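Local coordinates for hydroquinone dioxygenase small subunit (Pseudomonas sp., PDB 4ZXA) that pairs as a cupin-fold subunit with the large subunit to form PnpCD, an iron(II)-dependent hydroquinone 1,2-dioxygenase, at the interface of chains A and B. Residues are numbered along the deposited sequence; one frame, centred on the assembly and turned at random. Chains: chain A, Hydroquinone dioxygenase small subunit; chain B, Hydroquinone dioxygenase large subunit.

Contact 1: the interface of chains A and B. Residues chain A 82, 129, 151; chain B 174-175, 236-238.
Three strands of the small subunit's cupin fold, 81-87, 128-132 and 145-153, present A:Phe82, A:Gln129 and A:Gln151 to the short strand 236-238 of the large subunit and to the loop at B:Arg174 and B:Met175. B:Ser236 sits at the centre. Its CB lies over the middle of one face of the A:Phe82 ring, 3.5 Å from the centroid, in a CH-pi contact. Its hydroxyl OG donates a hydrogen bond of 2.6 Å to OE1, the side-chain amide oxygen of A:Gln151. The C=O...donor angle is 132°, with the donor tilted 22° from the carbonyl plane. The same OG is 3.0 Å from water 1, which in turn lies 2.7 Å from the amide oxygen OE1 of A:Gln129, so one serine hydroxyl ties together two glutamines of the partner, one directly and one through water. This reach depends on the serine torsion, which sets OG between its own backbone N and carbonyl carbon (chi1 62°). Both glutamine amides lie on the serine side of the phenyl ring and flank B:Ser236. The carbonyl O of B:Val237 lies in the ring plane at the A:Phe82 edge. The methyl CE of B:Met175 lies 3.8 Å from CG of A:Gln129, while its approach to the phenyl rim is doubtfully close. CB of B:Cys238 is 3.9 Å from CD of A:Gln151.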
loop_
_atom_site.group_PDB
_atom_site.type_symbol
_atom_site.label_atom_id
_atom_site.label_comp_id
_atom_site.label_asym_id
_atom_site.label_seq_id
_atom_site.Cartn_x
_atom_site.Cartn_y
_atom_site.Cartn_z
ATOM N N PHE A 82 -17.440 -26.447 -25.004
ATOM C CA PHE A 82 -16.524 -27.016 -24.033
ATOM C C PHE A 82 -17.256 -27.396 -22.761
ATOM O O PHE A 82 -18.262 -26.784 -22.415
ATOM C CB PHE A 82 -15.420 -26.016 -23.719
ATOM C CG PHE A 82 -14.625 -25.607 -24.912
ATOM C CD1 PHE A 82 -13.500 -26.327 -25.286
ATOM C CD2 PHE A 82 -15.003 -24.509 -25.673
ATOM C CE1 PHE A 82 -12.749 -25.955 -26.398
ATOM C CE2 PHE A 82 -14.272 -24.132 -26.789
ATOM C CZ PHE A 82 -13.136 -24.852 -27.155
ATOM N N GLN A 129 -11.499 -30.884 -18.199
ATOM C CA GLN A 129 -12.121 -30.194 -19.315
ATOM C C GLN A 129 -11.969 -31.047 -20.584
ATOM O O GLN A 129 -10.943 -31.705 -20.792
ATOM C CB GLN A 129 -11.458 -28.814 -19.489
ATOM C CG GLN A 129 -11.958 -27.963 -20.651
ATOM C CD GLN A 129 -11.307 -26.570 -20.686
ATOM O OE1 GLN A 129 -11.338 -25.830 -19.696
ATOM N NE2 GLN A 129 -10.714 -26.213 -21.826
ATOM N N GLN A 151 -19.474 -24.144 -21.784
ATOM C CA GLN A 151 -19.244 -22.908 -22.521
ATOM C C GLN A 151 -19.794 -23.021 -23.944
ATOM O O GLN A 151 -19.340 -23.849 -24.735
ATOM C CB GLN A 151 -17.752 -22.606 -22.569
ATOM C CG GLN A 151 -17.381 -21.415 -23.434
ATOM C CD GLN A 151 -15.889 -21.368 -23.668
ATOM O OE1 GLN A 151 -15.204 -22.379 -23.489
ATOM N NE2 GLN A 151 -15.369 -20.205 -24.061
ATOM N N ARG B 174 -7.508 -22.946 -29.763
ATOM C CA ARG B 174 -8.745 -23.672 -29.486
ATOM C C ARG B 174 -8.806 -24.107 -28.020
ATOM O O ARG B 174 -9.710 -23.733 -27.260
ATOM C CB ARG B 174 -8.807 -24.900 -30.400
ATOM C CG ARG B 174 -10.202 -25.376 -30.759
ATOM C CD ARG B 174 -10.156 -26.420 -31.887
ATOM N NE ARG B 174 -11.476 -26.992 -32.143
ATOM C CZ ARG B 174 -11.699 -28.152 -32.764
ATOM N NH1 ARG B 174 -10.684 -28.888 -33.214
ATOM N NH2 ARG B 174 -12.950 -28.577 -32.936
ATOM N N MET B 175 -7.827 -24.910 -27.639
ATOM C CA MET B 175 -7.743 -25.438 -26.299
ATOM C C MET B 175 -6.293 -25.849 -26.092
ATOM O O MET B 175 -5.624 -26.241 -27.037
ATOM C CB MET B 175 -8.692 -26.635 -26.151
ATOM C CG MET B 175 -8.538 -27.416 -24.856
ATOM S SD MET B 175 -9.664 -28.840 -24.771
ATOM C CE MET B 175 -11.175 -27.978 -24.398
ATOM N N SER B 236 -9.951 -22.009 -23.329
ATOM C CA SER B 236 -10.880 -22.534 -24.319
ATOM C C SER B 236 -11.515 -21.405 -25.125
ATOM O O SER B 236 -11.873 -20.350 -24.584
ATOM C CB SER B 236 -11.963 -23.416 -23.679
ATOM O OG SER B 236 -12.756 -22.691 -22.756
ATOM N N VAL B 237 -11.652 -21.640 -26.425
ATOM C CA VAL B 237 -12.171 -20.640 -27.336
ATOM C C VAL B 237 -13.458 -21.110 -28.006
ATOM O O VAL B 237 -13.465 -22.095 -28.730
ATOM C CB VAL B 237 -11.130 -20.308 -28.422
ATOM C CG1 VAL B 237 -11.655 -19.208 -29.352
ATOM C CG2 VAL B 237 -9.814 -19.897 -27.783
ATOM N N CYS B 238 -14.546 -20.395 -27.754
ATOM C CA CYS B 238 -15.800 -20.633 -28.452
ATOM C C CYS B 238 -16.211 -19.351 -29.202
ATOM O O CYS B 238 -17.018 -18.545 -28.708
ATOM C CB CYS B 238 -16.886 -21.063 -27.461
ATOM S SG CYS B 238 -18.545 -21.193 -28.170
HETATM O O HOH W 1 -11.564 -23.187 -20.041
#

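Contact 2: the interface of chains A and B. Residues chain A 61, 79, 105, 153; chain B 239.
NZ, the terminal amine of B:Lys239, donates a hydrogen bond of 2.9 Å to OE2 of the A:Glu105 carboxylate, and the pair is also a salt bridge across the two subunits of the dioxygenase. The amine uses the anti lone pair of OE2, the one pointing away from the other carboxylate oxygen. B:Lys239 is a loop residue; its side chain, stretched out past CG, passes A:Tyr61 and A:His79 on the way to the acid, and the glutamate and lysine chains meet at a slant. Along the stem, CB lies 4.0 Å from CE1 of A:Tyr61, whose side chain crosses the lysine at about a right angle, and CE lies 4.0 Å from CB of A:His79. A methionine in place of B:Lys239 would probably leave the A:Glu105 carboxylate without its charged mate across the interface. A:His79 is itself braced within chain A: CA of A:Glu105 meets the edge of its ring in plane, and the methyl CD1 of A:Ile153 packs on one face, 3.5 Å above the ring plane and offset toward the rim.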
loop_
_atom_site.group_PDB
_atom_site.type_symbol
_atom_site.label_atom_id
_atom_site.label_comp_id
_atom_site.label_asym_id
_atom_site.label_seq_id
_atom_site.Cartn_x
_atom_site.Cartn_y
_atom_site.Cartn_z
ATOM N N TYR A 61 -23.397 -15.081 -25.844
ATOM C CA TYR A 61 -22.560 -16.188 -25.390
ATOM C C TYR A 61 -23.046 -16.614 -24.021
ATOM O O TYR A 61 -23.534 -15.787 -23.227
ATOM C CB TYR A 61 -21.089 -15.798 -25.377
ATOM C CG TYR A 61 -20.624 -15.429 -26.754
ATOM C CD1 TYR A 61 -20.185 -16.411 -27.631
ATOM C CD2 TYR A 61 -20.663 -14.095 -27.203
ATOM C CE1 TYR A 61 -19.788 -16.088 -28.925
ATOM C CE2 TYR A 61 -20.252 -13.761 -28.490
ATOM C CZ TYR A 61 -19.827 -14.768 -29.345
ATOM O OH TYR A 61 -19.417 -14.472 -30.614
ATOM N N HIS A 79 -20.726 -25.337 -33.987
ATOM C CA HIS A 79 -19.438 -24.759 -33.577
ATOM C C HIS A 79 -18.887 -25.503 -32.370
ATOM O O HIS A 79 -19.604 -26.258 -31.727
ATOM C CB HIS A 79 -19.631 -23.300 -33.218
ATOM C CG HIS A 79 -20.699 -23.090 -32.203
ATOM N ND1 HIS A 79 -20.534 -23.418 -30.872
ATOM C CD2 HIS A 79 -21.964 -22.620 -32.321
ATOM C CE1 HIS A 79 -21.644 -23.140 -30.215
ATOM N NE2 HIS A 79 -22.531 -22.660 -31.072
ATOM N N GLU A 105 -26.171 -21.574 -34.349
ATOM C CA GLU A 105 -25.445 -21.491 -33.090
ATOM C C GLU A 105 -26.260 -22.032 -31.934
ATOM O O GLU A 105 -27.497 -21.975 -31.943
ATOM C CB GLU A 105 -25.043 -20.042 -32.810
ATOM C CG GLU A 105 -24.159 -19.435 -33.886
ATOM C CD GLU A 105 -23.590 -18.082 -33.488
ATOM O OE1 GLU A 105 -24.316 -17.302 -32.833
ATOM O OE2 GLU A 105 -22.413 -17.816 -33.820
ATOM N N ILE A 153 -23.167 -21.154 -26.831
ATOM C CA ILE A 153 -23.942 -20.004 -27.281
ATOM C C ILE A 153 -25.426 -20.223 -27.016
ATOM O O ILE A 153 -25.926 -21.320 -27.206
ATOM C CB ILE A 153 -23.704 -19.757 -28.785
ATOM C CG1 ILE A 153 -22.209 -19.513 -29.032
ATOM C CG2 ILE A 153 -24.582 -18.614 -29.308
ATOM C CD1 ILE A 153 -21.837 -19.276 -30.489
ATOM N N LYS B 239 -15.636 -19.162 -30.388
ATOM C CA LYS B 239 -15.778 -17.906 -31.121
ATOM C C LYS B 239 -15.289 -16.721 -30.268
ATOM O O LYS B 239 -14.146 -16.728 -29.807
ATOM C CB LYS B 239 -17.224 -17.718 -31.589
ATOM C CG LYS B 239 -17.655 -18.771 -32.604
ATOM C CD LYS B 239 -18.839 -18.329 -33.460
ATOM C CE LYS B 239 -19.344 -19.498 -34.319
ATOM N NZ LYS B 239 -20.346 -19.100 -35.357
#

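Contact 3: the interface of chains A and B. Residues chain A 35-36, 55-56, 162; chain B 263, 296, 337.
The backbone N of B:Ala296, in strand 293-297, donates a nearly straight hydrogen bond of 3.0 Å to the carbonyl O of A:Tyr35 at the end of the 3-10 helix 32-35, with an angle of 174° at the hydrogen. Next in chain A, A:Ala36 has positive phi (33°), and its CB lies 3.7 Å from CH2 on the benzene end of B:Trp263. That indole is held between the subunits: CA of A:Gly56 rests over one face, 3.8 Å from the centroid of the six-membered ring, and CB of B:Ala296 packs against the opposite face from its own chain. The carbonyl O of A:Val55 approaches CZ3 of B:Trp263 to 3.4 Å. The methyl CD1 of B:Ile337 meets the edge of the same indole in plane. Across the interface, B:Ile337 lays CG2 over the five-membered ring of A:Trp162, 3.7 Å from its centroid; CD1, over the six-membered ring, is modelled doubtfully close. A chi1 of -69° sets CG1 beside the backbone N of B:Ile337 and points CG2 to the indole. The side chains of A:Trp162 and B:Ile337 cross at about a right angle. The site thus anchors the carboxy-terminal segment of the large subunit, together with its strands 262-266 and 293-297, onto the small subunit in PnpCD.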
loop_
_atom_site.group_PDB
_atom_site.type_symbol
_atom_site.label_atom_id
_atom_site.label_comp_id
_atom_site.label_asym_id
_atom_site.label_seq_id
_atom_site.Cartn_x
_atom_site.Cartn_y
_atom_site.Cartn_z
ATOM N N TYR A 35 -25.582 -7.704 -10.104
ATOM C CA TYR A 35 -24.415 -8.591 -10.156
ATOM C C TYR A 35 -24.725 -10.014 -10.610
ATOM O O TYR A 35 -23.844 -10.876 -10.584
ATOM C CB TYR A 35 -23.689 -8.617 -8.798
ATOM C CG TYR A 35 -23.235 -7.248 -8.368
ATOM C CD1 TYR A 35 -22.044 -6.721 -8.829
ATOM C CD2 TYR A 35 -24.020 -6.464 -7.530
ATOM C CE1 TYR A 35 -21.633 -5.442 -8.453
ATOM C CE2 TYR A 35 -23.621 -5.182 -7.148
ATOM C CZ TYR A 35 -22.425 -4.680 -7.617
ATOM O OH TYR A 35 -22.008 -3.429 -7.252
ATOM N N ALA A 36 -25.964 -10.259 -11.023
ATOM C CA ALA A 36 -26.384 -11.595 -11.466
ATOM C C ALA A 36 -25.671 -12.714 -10.696
ATOM O O ALA A 36 -25.055 -13.592 -11.278
ATOM C CB ALA A 36 -26.169 -11.755 -12.977
ATOM N N VAL A 55 -26.158 -19.394 -16.460
ATOM C CA VAL A 55 -25.681 -18.692 -15.267
ATOM C C VAL A 55 -24.809 -17.502 -15.653
ATOM O O VAL A 55 -24.527 -16.637 -14.829
ATOM C CB VAL A 55 -24.924 -19.639 -14.296
ATOM C CG1 VAL A 55 -25.899 -20.668 -13.717
ATOM C CG2 VAL A 55 -23.794 -20.356 -15.006
ATOM N N GLY A 56 -24.410 -17.446 -16.919
ATOM C CA GLY A 56 -23.719 -16.283 -17.439
ATOM C C GLY A 56 -24.175 -16.006 -18.856
ATOM O O GLY A 56 -24.284 -16.932 -19.668
ATOM N N TRP A 162 -33.213 -16.280 -14.159
ATOM C CA TRP A 162 -32.404 -15.411 -13.317
ATOM C C TRP A 162 -33.047 -15.149 -11.955
ATOM O O TRP A 162 -32.403 -15.285 -10.919
ATOM C CB TRP A 162 -32.073 -14.094 -14.052
ATOM C CG TRP A 162 -31.424 -14.334 -15.390
ATOM C CD1 TRP A 162 -32.038 -14.339 -16.603
ATOM C CD2 TRP A 162 -30.037 -14.627 -15.640
ATOM N NE1 TRP A 162 -31.130 -14.625 -17.594
ATOM C CE2 TRP A 162 -29.894 -14.807 -17.032
ATOM C CE3 TRP A 162 -28.905 -14.764 -14.817
ATOM C CZ2 TRP A 162 -28.666 -15.106 -17.629
ATOM C CZ3 TRP A 162 -27.688 -15.065 -15.408
ATOM C CH2 TRP A 162 -27.579 -15.234 -16.806
ATOM N N TRP B 263 -17.430 -11.239 -16.294
ATOM C CA TRP B 263 -17.953 -12.370 -15.531
ATOM C C TRP B 263 -16.847 -13.134 -14.799
ATOM O O TRP B 263 -15.832 -13.516 -15.385
ATOM C CB TRP B 263 -18.757 -13.313 -16.423
ATOM C CG TRP B 263 -20.030 -12.703 -16.936
ATOM C CD1 TRP B 263 -20.171 -11.892 -18.030
ATOM C CD2 TRP B 263 -21.348 -12.858 -16.384
ATOM N NE1 TRP B 263 -21.495 -11.534 -18.193
ATOM C CE2 TRP B 263 -22.234 -12.112 -17.195
ATOM C CE3 TRP B 263 -21.871 -13.565 -15.297
ATOM C CZ2 TRP B 263 -23.602 -12.050 -16.941
ATOM C CZ3 TRP B 263 -23.221 -13.496 -15.046
ATOM C CH2 TRP B 263 -24.074 -12.751 -15.864
ATOM N N ALA B 296 -21.345 -11.152 -12.145
ATOM C CA ALA B 296 -21.158 -10.176 -13.207
ATOM C C ALA B 296 -20.641 -8.879 -12.589
ATOM O O ALA B 296 -21.270 -8.306 -11.702
ATOM C CB ALA B 296 -22.475 -9.932 -13.958
ATOM N N ILE B 337 -28.224 -8.118 -16.866
ATOM C CA ILE B 337 -29.523 -8.770 -16.807
ATOM C C ILE B 337 -30.595 -8.029 -16.001
ATOM O O ILE B 337 -30.381 -7.684 -14.839
ATOM C CB ILE B 337 -29.354 -10.229 -16.309
ATOM C CG1 ILE B 337 -28.634 -11.033 -17.388
ATOM C CG2 ILE B 337 -30.693 -10.880 -16.037
ATOM C CD1 ILE B 337 -27.738 -12.056 -16.849
#

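Contact 1 and contact 2 are neighbours, their C-alpha centres about 11 Å apart; contact 3 lies about 20 Å from contact 1 and 18 Å from contact 2. In chain B, B:Lys239 of contact 2 directly follows strand 236-238 of contact 1. In chain A, strand 145-153 serves both, through A:Gln151 and A:Ile153. Contact 3 draws on other elements, including the helix at 162-165 and the large subunit's carboxy-terminal residue B:Ile337. Mixed polar and ring contacts at contacts 1 and 2, and mainly tryptophan packing at contact 3, thus probably fix the relative orientation of the two subunits, in an assembly holding two copies of each.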